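PDB 6M7D: nucleoprotein from Sendai virus, which coats the viral RNA genome as a helical nucleocapsid, one subunit per six nucleotides, protecting it from nucleases and keeping it as the template for transcription and replication. Local coordinates for residues W175-V179 with V257-I261; L237-T242 with N253-V257; I261-L266 with A310-I315. All blocks are in the same frame, centred on the assembly; numbering follows the deposited sequence.

Overall arrangement
The three contacts run along helix 249-261 and the turn that follows it. Interactions 1 and 2 share Val257, with centres about 10 Å apart, and meet where Trp175 CZ3 lies 3.4 Å from Leu237 CG. Interactions 1 and 3 share Ile261, with centres about 11 Å apart; different branches of that side chain serve each. Interactions 2 and 3, with centres about 14 Å apart, also touch, Val238 CG2 lying 3.7 Å from Phe312 CE2. RNA borders two of them: U6 of chain B lies beside Tyr260 in interaction 1, and U2 and U3 of chain B pass Gly265 and Cys314 in interaction 3. Interaction 2 stands back, its nearest atom about 7 Å from the nucleic acid.

Interaction 1. Residues W175-V179 with V257-I261; sequences WIVLV and VGNYI. With nucleotides of chain B.
Val179 lies against Val257 and Ile261 through a single branch: its CG2 is 3.5 Å from Val257 CG1 and 3.6 Å from Ile261 CG1, and the Val179 side chain crosses both at a slant. Val257 divides its methyls. With CG1 anti to the backbone N (chi1 172°), that methyl reaches the Trp175 backbone and CB, while CG2 meets Ile176 CG1 at 3.7 Å, the two side chains nearly perpendicular. Ile261 extends CD1 crosswise to Leu178, 3.6 Å from its CD2, and the same methyl sits at the edge of the Trp175 indole. No hydrogen bond spans the segments; methyl groups do most of the touching, some against backbone carbonyls. Tyr260, an RNA-binding residue, gives CB to Val179 CG1 but turns its ring outward. The CD1-CE1 edge faces the flat side of the U6 base of chain B, CD1 being 3.6 Å from N3, planes about 80° apart; Arg195 makes a cation-pi contact with the Tyr260 ring. Segments 175-179 and 257-261, on helices 163-181 and 249-261, have axes 14° from parallel, 8.9 Å apart at closest. Helix 188-202 adds Phe199 against Ile176 and Val257, and helix 227-239 meets Trp175 through Met233 and Leu237.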
loop_
_atom_site.group_PDB
_atom_site.type_symbol
_atom_site.label_atom_id
_atom_site.label_comp_id
_atom_site.label_asym_id
_atom_site.label_seq_id
_atom_site.Cartn_x
_atom_site.Cartn_y
_atom_site.Cartn_z
ATOM N N TRP A 175 6.309 5.409 -3.989
ATOM C CA TRP A 175 5.775 4.438 -3.040
ATOM C C TRP A 175 4.609 5.013 -2.237
ATOM O O TRP A 175 3.622 4.315 -1.954
ATOM C CB TRP A 175 6.895 3.966 -2.124
ATOM C CG TRP A 175 7.851 3.054 -2.794
ATOM C CD1 TRP A 175 8.866 3.400 -3.624
ATOM C CD2 TRP A 175 7.880 1.634 -2.697
ATOM N NE1 TRP A 175 9.531 2.287 -4.050
ATOM C CE2 TRP A 175 8.944 1.186 -3.496
ATOM C CE3 TRP A 175 7.113 0.697 -2.012
ATOM C CZ2 TRP A 175 9.258 -0.149 -3.624
ATOM C CZ3 TRP A 175 7.426 -0.626 -2.145
ATOM C CH2 TRP A 175 8.491 -1.038 -2.936
ATOM N N ILE A 176 4.705 6.284 -1.852
ATOM C CA ILE A 176 3.612 6.927 -1.135
ATOM C C ILE A 176 2.362 6.947 -1.997
ATOM O O ILE A 176 1.241 6.812 -1.495
ATOM C CB ILE A 176 4.018 8.343 -0.691
ATOM C CG1 ILE A 176 5.112 8.278 0.360
ATOM C CG2 ILE A 176 2.846 9.066 -0.095
ATOM C CD1 ILE A 176 5.749 9.596 0.630
ATOM N N VAL A 177 2.531 7.118 -3.307
ATOM C CA VAL A 177 1.394 6.972 -4.208
ATOM C C VAL A 177 0.804 5.578 -4.077
ATOM O O VAL A 177 -0.408 5.419 -3.905
ATOM C CB VAL A 177 1.798 7.275 -5.659
ATOM C CG1 VAL A 177 0.673 6.900 -6.587
ATOM C CG2 VAL A 177 2.147 8.733 -5.819
ATOM N N LEU A 178 1.655 4.552 -4.123
ATOM C CA LEU A 178 1.153 3.183 -3.996
ATOM C C LEU A 178 0.342 2.980 -2.723
ATOM O O LEU A 178 -0.530 2.108 -2.681
ATOM C CB LEU A 178 2.300 2.171 -4.037
ATOM C CG LEU A 178 1.838 0.710 -3.960
ATOM C CD1 LEU A 178 1.021 0.361 -5.177
ATOM C CD2 LEU A 178 2.975 -0.264 -3.790
ATOM N N VAL A 179 0.620 3.758 -1.676
ATOM C CA VAL A 179 -0.091 3.568 -0.407
ATOM C C VAL A 179 -1.605 3.542 -0.612
ATOM O O VAL A 179 -2.312 2.739 0.007
ATOM C CB VAL A 179 0.309 4.642 0.622
ATOM C CG1 VAL A 179 -0.536 4.512 1.873
ATOM C CG2 VAL A 179 1.747 4.511 0.985
ATOM N N VAL A 257 7.054 3.395 4.140
ATOM C CA VAL A 257 5.903 3.500 3.254
ATOM C C VAL A 257 5.190 2.160 3.137
ATOM O O VAL A 257 3.963 2.104 3.050
ATOM C CB VAL A 257 6.338 4.030 1.878
ATOM C CG1 VAL A 257 5.197 3.951 0.922
ATOM C CG2 VAL A 257 6.811 5.452 1.986
ATOM N N GLY A 258 5.940 1.061 3.134
ATOM C CA GLY A 258 5.323 -0.243 3.014
ATOM C C GLY A 258 4.605 -0.673 4.268
ATOM O O GLY A 258 3.612 -1.396 4.199
ATOM N N ASN A 259 5.109 -0.264 5.428
ATOM C CA ASN A 259 4.346 -0.385 6.659
ATOM C C ASN A 259 3.023 0.349 6.542
ATOM O O ASN A 259 2.031 -0.050 7.158
ATOM C CB ASN A 259 5.192 0.138 7.823
ATOM C CG ASN A 259 4.377 0.478 9.049
ATOM O OD1 ASN A 259 4.013 -0.401 9.831
ATOM N ND2 ASN A 259 4.103 1.762 9.240
ATOM N N TYR A 260 2.987 1.417 5.748
ATOM C CA TYR A 260 1.698 2.047 5.445
ATOM C C TYR A 260 0.902 1.302 4.377
ATOM O O TYR A 260 -0.325 1.394 4.354
ATOM C CB TYR A 260 1.896 3.489 5.005
ATOM C CG TYR A 260 2.267 4.401 6.127
ATOM C CD1 TYR A 260 1.351 4.738 7.101
ATOM C CD2 TYR A 260 3.542 4.917 6.222
ATOM C CE1 TYR A 260 1.693 5.566 8.130
ATOM C CE2 TYR A 260 3.891 5.740 7.249
ATOM C CZ TYR A 260 2.965 6.065 8.197
ATOM O OH TYR A 260 3.328 6.899 9.214
ATOM N N ILE A 261 1.574 0.585 3.477
ATOM C CA ILE A 261 0.899 -0.176 2.429
ATOM C C ILE A 261 0.381 -1.507 2.946
ATOM O O ILE A 261 -0.570 -2.057 2.383
ATOM C CB ILE A 261 1.848 -0.398 1.238
ATOM C CG1 ILE A 261 2.283 0.934 0.640
ATOM C CG2 ILE A 261 1.209 -1.219 0.150
ATOM C CD1 ILE A 261 3.387 0.803 -0.353
ATOM P P U B 6 -3.346 9.890 9.975
ATOM O OP1 U B 6 -3.112 11.255 10.473
ATOM O OP2 U B 6 -3.445 9.661 8.528
ATOM O "O5'" U B 6 -2.213 8.942 10.550
ATOM C "C5'" U B 6 -2.076 8.720 11.944
ATOM C "C4'" U B 6 -1.222 7.515 12.221
ATOM O "O4'" U B 6 -1.969 6.308 11.934
ATOM C "C3'" U B 6 0.024 7.373 11.370
ATOM O "O3'" U B 6 1.096 8.222 11.765
ATOM C "C2'" U B 6 0.317 5.882 11.482
ATOM O "O2'" U B 6 0.915 5.577 12.730
ATOM C "C1'" U B 6 -1.097 5.299 11.476
ATOM N N1 U B 6 -1.509 4.856 10.120
ATOM C C2 U B 6 -1.207 3.561 9.747
ATOM O O2 U B 6 -0.648 2.774 10.473
ATOM N N3 U B 6 -1.575 3.193 8.491
ATOM C C4 U B 6 -2.202 3.981 7.567
ATOM O O4 U B 6 -2.469 3.504 6.471
ATOM C C5 U B 6 -2.481 5.309 8.013
ATOM C C6 U B 6 -2.135 5.690 9.236
#

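Interaction 2. Residues L237-T242 with N253-V257; sequences LVTMNT and NIQIV
The Gln255 carboxamide lies between Leu237 and Met240: Leu237 CD2 is to one side of the amide plane, 3.2 Å from NE2, and Met240 SD is to the opposite side, 3.4 Å from the same nitrogen. Thr242 CG2 also lies on the Met240 side, although its modelled approach to the amide is too close to be trusted. The setting is a helix-loop-helix pair, in which helix 227-239 and the next one, 249-261, are joined by a connection that Met240 begins. Gln255 bends at chi2 (-65°), which brings its amide in between the Leu237 and Met240 side chains, both running in the opposite direction. From there NE2 makes a weak hydrogen bond to Leu237 O, 3.3 Å long with an N-H...O angle of 158°. A side chain of the second helix thus reaches a main-chain carbonyl in the last turn of the first. Just beyond, Asn241 centres an inverse gamma turn, closed by Thr242 N on Met240 O at 2.9 Å. Next to the amide the contact is apolar and centres on Ile254: its CG2 receives Leu237 CD2 at 3.9 Å and, from the slanting Met240 chain, the terminal methyl CE, also at 3.9 Å.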
loop_
_atom_site.group_PDB
_atom_site.type_symbol
_atom_site.label_atom_id
_atom_site.label_comp_id
_atom_site.label_asym_id
_atom_site.label_seq_id
_atom_site.Cartn_x
_atom_site.Cartn_y
_atom_site.Cartn_z
ATOM N N LEU A 237 9.389 -4.964 -1.162
ATOM C CA LEU A 237 9.056 -4.833 0.280
ATOM C C LEU A 237 9.226 -6.174 0.999
ATOM O O LEU A 237 9.772 -6.173 2.116
ATOM C CB LEU A 237 7.607 -4.351 0.402
ATOM C CG LEU A 237 7.410 -2.839 0.378
ATOM C CD1 LEU A 237 5.931 -2.489 0.352
ATOM C CD2 LEU A 237 8.091 -2.190 1.572
ATOM N N VAL A 238 8.814 -7.276 0.366
ATOM C CA VAL A 238 8.847 -8.566 1.045
ATOM C C VAL A 238 10.257 -9.142 1.052
ATOM O O VAL A 238 10.740 -9.625 2.079
ATOM C CB VAL A 238 7.842 -9.529 0.392
ATOM C CG1 VAL A 238 8.049 -10.933 0.900
ATOM C CG2 VAL A 238 6.441 -9.076 0.682
ATOM N N THR A 239 10.934 -9.112 -0.093
ATOM C CA THR A 239 12.226 -9.767 -0.220
ATOM C C THR A 239 13.385 -8.906 0.253
ATOM O O THR A 239 14.508 -9.408 0.332
ATOM C CB THR A 239 12.467 -10.186 -1.670
ATOM O OG1 THR A 239 12.359 -9.045 -2.528
ATOM C CG2 THR A 239 11.460 -11.230 -2.093
ATOM N N MET A 240 13.151 -7.634 0.554
ATOM C CA MET A 240 14.192 -6.808 1.141
ATOM C C MET A 240 14.634 -7.398 2.470
ATOM O O MET A 240 13.810 -7.681 3.343
ATOM C CB MET A 240 13.689 -5.383 1.340
ATOM C CG MET A 240 14.738 -4.411 1.815
ATOM S SD MET A 240 14.054 -2.789 2.162
ATOM C CE MET A 240 13.197 -2.435 0.642
ATOM N N ASN A 241 15.954 -7.458 2.662
ATOM C CA ASN A 241 16.548 -8.005 3.910
ATOM C C ASN A 241 16.531 -6.898 4.971
ATOM O O ASN A 241 17.603 -6.341 5.273
ATOM C CB ASN A 241 17.965 -8.527 3.663
ATOM C CG ASN A 241 18.416 -9.540 4.694
ATOM O OD1 ASN A 241 19.324 -10.325 4.440
ATOM N ND2 ASN A 241 17.782 -9.534 5.855
ATOM N N THR A 242 15.343 -6.633 5.526
ATOM C CA THR A 242 15.106 -5.594 6.567
ATOM C C THR A 242 15.898 -5.932 7.835
ATOM O O THR A 242 16.423 -4.994 8.466
ATOM C CB THR A 242 13.607 -5.432 6.848
ATOM O OG1 THR A 242 13.054 -6.725 7.093
ATOM C CG2 THR A 242 12.868 -4.768 5.707
ATOM N N ASN A 253 13.136 4.108 4.077
ATOM C CA ASN A 253 11.927 4.879 3.824
ATOM C C ASN A 253 10.900 4.076 3.043
ATOM O O ASN A 253 9.695 4.252 3.241
ATOM C CB ASN A 253 12.278 6.153 3.081
ATOM C CG ASN A 253 13.060 7.108 3.919
ATOM O OD1 ASN A 253 12.850 7.206 5.119
ATOM N ND2 ASN A 253 13.968 7.828 3.293
ATOM N N ILE A 254 11.357 3.202 2.151
ATOM C CA ILE A 254 10.460 2.305 1.437
ATOM C C ILE A 254 9.802 1.342 2.410
ATOM O O ILE A 254 8.627 1.005 2.265
ATOM C CB ILE A 254 11.229 1.568 0.325
ATOM C CG1 ILE A 254 11.424 2.481 -0.876
ATOM C CG2 ILE A 254 10.518 0.309 -0.094
ATOM C CD1 ILE A 254 12.450 1.986 -1.836
ATOM N N GLN A 255 10.539 0.902 3.429
ATOM C CA GLN A 255 9.939 0.049 4.447
ATOM C C GLN A 255 8.935 0.809 5.298
ATOM O O GLN A 255 7.931 0.237 5.724
ATOM C CB GLN A 255 11.020 -0.563 5.327
ATOM C CG GLN A 255 11.797 -1.659 4.661
ATOM C CD GLN A 255 10.946 -2.861 4.333
ATOM O OE1 GLN A 255 10.437 -3.532 5.221
ATOM N NE2 GLN A 255 10.800 -3.147 3.052
ATOM N N ILE A 256 9.184 2.089 5.555
ATOM C CA ILE A 256 8.195 2.923 6.234
ATOM C C ILE A 256 6.913 3.012 5.407
ATOM O O ILE A 256 5.801 2.733 5.888
ATOM C CB ILE A 256 8.795 4.314 6.509
ATOM C CG1 ILE A 256 9.947 4.201 7.504
ATOM C CG2 ILE A 256 7.742 5.274 7.004
ATOM C CD1 ILE A 256 10.863 5.378 7.517
ATOM N N VAL A 257 7.054 3.395 4.140
ATOM C CA VAL A 257 5.903 3.500 3.254
ATOM C C VAL A 257 5.190 2.160 3.137
ATOM O O VAL A 257 3.963 2.104 3.050
ATOM C CB VAL A 257 6.338 4.030 1.878
ATOM C CG1 VAL A 257 5.197 3.951 0.922
ATOM C CG2 VAL A 257 6.811 5.452 1.986
#

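Interaction 3. Residues I261-L266 with A310-I315; sequences IRDAGL and APFICI. With nucleotides of chain B.
Asp263 N donates to Pro311 O across 2.7 Å, with an N-H...O angle of 140° and a C=O...N angle of 125°, in the carbonyl plane and on a lone pair. This is the one hydrogen bond between the segments. Two overlapping type II turns, Ile261 to Ala264 and Asp263 to Leu266, shape the loop; Asp263 and Gly265 are their third residues, both with positive phi. Arg262 runs beside Pro311, pointing the same way, with its CB 3.6 Å from Pro311 CB, and its CG then passes obliquely by the Phe312 ring. Pro311 CB covers a face of that ring, while Ile261 CG2 stands at its edge. Ile315 places CD1 on Ile261 CG2 and CG2 on Ala264 CB (3.7 Å). Apart from it, the Leu266 and Ile313 side chains cross at about a right angle, CD2 3.8 Å from CD1. Cys314 SG lies against Gly265 CA at 3.6 Å. RNA runs past: Gly265 CA is 3.3 Å from O3' of U2 and Gly265 C is 3.4 Å from OP1 of U3, both of chain B. The position of these turns beside the RNA backbone is consistent with the RNA groove between the two Ncore lobes of paramyxovirus nucleoproteins.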
loop_
_atom_site.group_PDB
_atom_site.type_symbol
_atom_site.label_atom_id
_atom_site.label_comp_id
_atom_site.label_asym_id
_atom_site.label_seq_id
_atom_site.Cartn_x
_atom_site.Cartn_y
_atom_site.Cartn_z
ATOM N N ILE A 261 1.574 0.585 3.477
ATOM C CA ILE A 261 0.899 -0.176 2.429
ATOM C C ILE A 261 0.381 -1.507 2.946
ATOM O O ILE A 261 -0.570 -2.057 2.383
ATOM C CB ILE A 261 1.848 -0.398 1.238
ATOM C CG1 ILE A 261 2.283 0.934 0.640
ATOM C CG2 ILE A 261 1.209 -1.219 0.150
ATOM C CD1 ILE A 261 3.387 0.803 -0.353
ATOM N N ARG A 262 0.977 -2.038 4.006
ATOM C CA ARG A 262 0.545 -3.314 4.554
ATOM C C ARG A 262 -0.938 -3.290 4.886
ATOM O O ARG A 262 -1.448 -2.330 5.466
ATOM C CB ARG A 262 1.351 -3.642 5.804
ATOM C CG ARG A 262 2.739 -4.146 5.539
ATOM C CD ARG A 262 3.506 -4.200 6.820
ATOM N NE ARG A 262 4.811 -4.829 6.692
ATOM C CZ ARG A 262 5.528 -5.232 7.734
ATOM N NH1 ARG A 262 5.054 -5.070 8.957
ATOM N NH2 ARG A 262 6.709 -5.804 7.561
ATOM N N ASP A 263 -1.630 -4.357 4.498
ATOM C CA ASP A 263 -3.038 -4.612 4.780
ATOM C C ASP A 263 -3.965 -3.608 4.124
ATOM O O ASP A 263 -5.098 -3.448 4.570
ATOM C CB ASP A 263 -3.309 -4.658 6.285
ATOM C CG ASP A 263 -2.448 -5.670 6.990
ATOM O OD1 ASP A 263 -2.362 -6.814 6.513
ATOM O OD2 ASP A 263 -1.842 -5.322 8.018
ATOM N N ALA A 264 -3.511 -2.921 3.084
ATOM C CA ALA A 264 -4.400 -2.092 2.289
ATOM C C ALA A 264 -5.415 -2.972 1.575
ATOM O O ALA A 264 -5.055 -3.967 0.943
ATOM C CB ALA A 264 -3.593 -1.271 1.290
ATOM N N GLY A 265 -6.688 -2.605 1.684
ATOM C CA GLY A 265 -7.768 -3.436 1.217
ATOM C C GLY A 265 -8.256 -4.455 2.218
ATOM O O GLY A 265 -9.385 -4.935 2.086
ATOM N N LEU A 266 -7.440 -4.811 3.207
ATOM C CA LEU A 266 -7.856 -5.672 4.300
ATOM C C LEU A 266 -8.297 -4.878 5.513
ATOM O O LEU A 266 -8.274 -5.406 6.624
ATOM C CB LEU A 266 -6.734 -6.627 4.706
ATOM C CG LEU A 266 -6.242 -7.690 3.734
ATOM C CD1 LEU A 266 -5.036 -8.413 4.299
ATOM C CD2 LEU A 266 -7.343 -8.643 3.361
ATOM N N ALA A 310 1.073 -11.691 3.095
ATOM C CA ALA A 310 -0.307 -11.559 3.543
ATOM C C ALA A 310 -0.797 -10.119 3.598
ATOM O O ALA A 310 -1.981 -9.893 3.298
ATOM C CB ALA A 310 -0.457 -12.229 4.907
ATOM N N PRO A 311 0.008 -9.121 3.983
ATOM C CA PRO A 311 -0.492 -7.744 3.971
ATOM C C PRO A 311 -0.805 -7.203 2.597
ATOM O O PRO A 311 -1.369 -6.111 2.505
ATOM C CB PRO A 311 0.652 -6.965 4.611
ATOM C CG PRO A 311 1.314 -7.926 5.448
ATOM C CD PRO A 311 1.281 -9.194 4.715
ATOM N N PHE A 312 -0.472 -7.913 1.526
ATOM C CA PHE A 312 -0.611 -7.362 0.186
ATOM C C PHE A 312 -1.524 -8.194 -0.691
ATOM O O PHE A 312 -1.544 -7.998 -1.902
ATOM C CB PHE A 312 0.759 -7.207 -0.470
ATOM C CG PHE A 312 1.781 -6.632 0.439
ATOM C CD1 PHE A 312 1.787 -5.284 0.718
ATOM C CD2 PHE A 312 2.716 -7.440 1.043
ATOM C CE1 PHE A 312 2.707 -4.758 1.564
ATOM C CE2 PHE A 312 3.635 -6.912 1.887
ATOM C CZ PHE A 312 3.632 -5.568 2.147
ATOM N N ILE A 313 -2.302 -9.098 -0.102
ATOM C CA ILE A 313 -3.145 -9.963 -0.910
ATOM C C ILE A 313 -4.226 -9.170 -1.628
ATOM O O ILE A 313 -4.691 -9.577 -2.693
ATOM C CB ILE A 313 -3.750 -11.082 -0.046
ATOM C CG1 ILE A 313 -4.480 -10.491 1.151
ATOM C CG2 ILE A 313 -2.675 -12.048 0.389
ATOM C CD1 ILE A 313 -5.275 -11.488 1.918
ATOM N N CYS A 314 -4.628 -8.022 -1.090
ATOM C CA CYS A 314 -5.715 -7.293 -1.724
ATOM C C CYS A 314 -5.229 -6.294 -2.761
ATOM O O CYS A 314 -5.917 -6.076 -3.761
ATOM C CB CYS A 314 -6.577 -6.585 -0.680
ATOM S SG CYS A 314 -8.095 -5.909 -1.379
ATOM N N ILE A 315 -4.072 -5.667 -2.555
ATOM C CA ILE A 315 -3.556 -4.791 -3.601
ATOM C C ILE A 315 -2.951 -5.611 -4.727
ATOM O O ILE A 315 -2.838 -5.134 -5.859
ATOM C CB ILE A 315 -2.543 -3.783 -3.033
ATOM C CG1 ILE A 315 -1.381 -4.500 -2.364
ATOM C CG2 ILE A 315 -3.209 -2.840 -2.070
ATOM C CD1 ILE A 315 -0.095 -3.766 -2.511
ATOM P P U B 3 -11.022 -1.413 2.368
ATOM O OP1 U B 3 -9.929 -1.725 3.299
ATOM O OP2 U B 3 -12.357 -1.975 2.601
ATOM O "O5'" U B 3 -11.127 0.161 2.291
ATOM C "C5'" U B 3 -10.152 0.916 1.595
ATOM C "C4'" U B 3 -10.679 2.273 1.221
ATOM O "O4'" U B 3 -11.809 2.132 0.320
ATOM C "C3'" U B 3 -11.169 3.107 2.394
ATOM O "O3'" U B 3 -10.848 4.471 2.162
ATOM C "C2'" U B 3 -12.679 2.919 2.342
ATOM O "O2'" U B 3 -13.413 3.963 2.933
ATOM C "C1'" U B 3 -12.925 2.820 0.843
ATOM N N1 U B 3 -14.146 2.074 0.503
ATOM C C2 U B 3 -15.073 2.664 -0.320
ATOM O O2 U B 3 -14.920 3.762 -0.809
ATOM N N3 U B 3 -16.188 1.920 -0.563
ATOM C C4 U B 3 -16.474 0.673 -0.062
ATOM O O4 U B 3 -17.527 0.119 -0.371
ATOM C C5 U B 3 -15.469 0.130 0.785
ATOM C C6 U B 3 -14.377 0.838 1.034
ATOM P P U B 2 -13.913 -5.674 0.065
ATOM O OP1 U B 2 -13.174 -6.256 1.194
ATOM O OP2 U B 2 -15.317 -5.261 0.197
ATOM O "O5'" U B 2 -13.108 -4.391 -0.395
ATOM C "C5'" U B 2 -11.705 -4.417 -0.589
ATOM C "C4'" U B 2 -11.227 -3.077 -1.061
ATOM O "O4'" U B 2 -11.907 -2.728 -2.282
ATOM C "C3'" U B 2 -11.534 -1.927 -0.134
ATOM O "O3'" U B 2 -10.579 -1.819 0.896
ATOM C "C2'" U B 2 -11.558 -0.726 -1.068
ATOM O "O2'" U B 2 -10.240 -0.275 -1.330
ATOM C "C1'" U B 2 -12.094 -1.336 -2.348
ATOM N N1 U B 2 -13.520 -1.063 -2.622
ATOM C C2 U B 2 -13.864 0.139 -3.189
ATOM O O2 U B 2 -13.061 1.017 -3.418
ATOM N N3 U B 2 -15.186 0.292 -3.477
ATOM C C4 U B 2 -16.173 -0.632 -3.263
ATOM O O4 U B 2 -17.329 -0.361 -3.565
ATOM C C5 U B 2 -15.731 -1.857 -2.690
ATOM C C6 U B 2 -14.451 -2.034 -2.406
#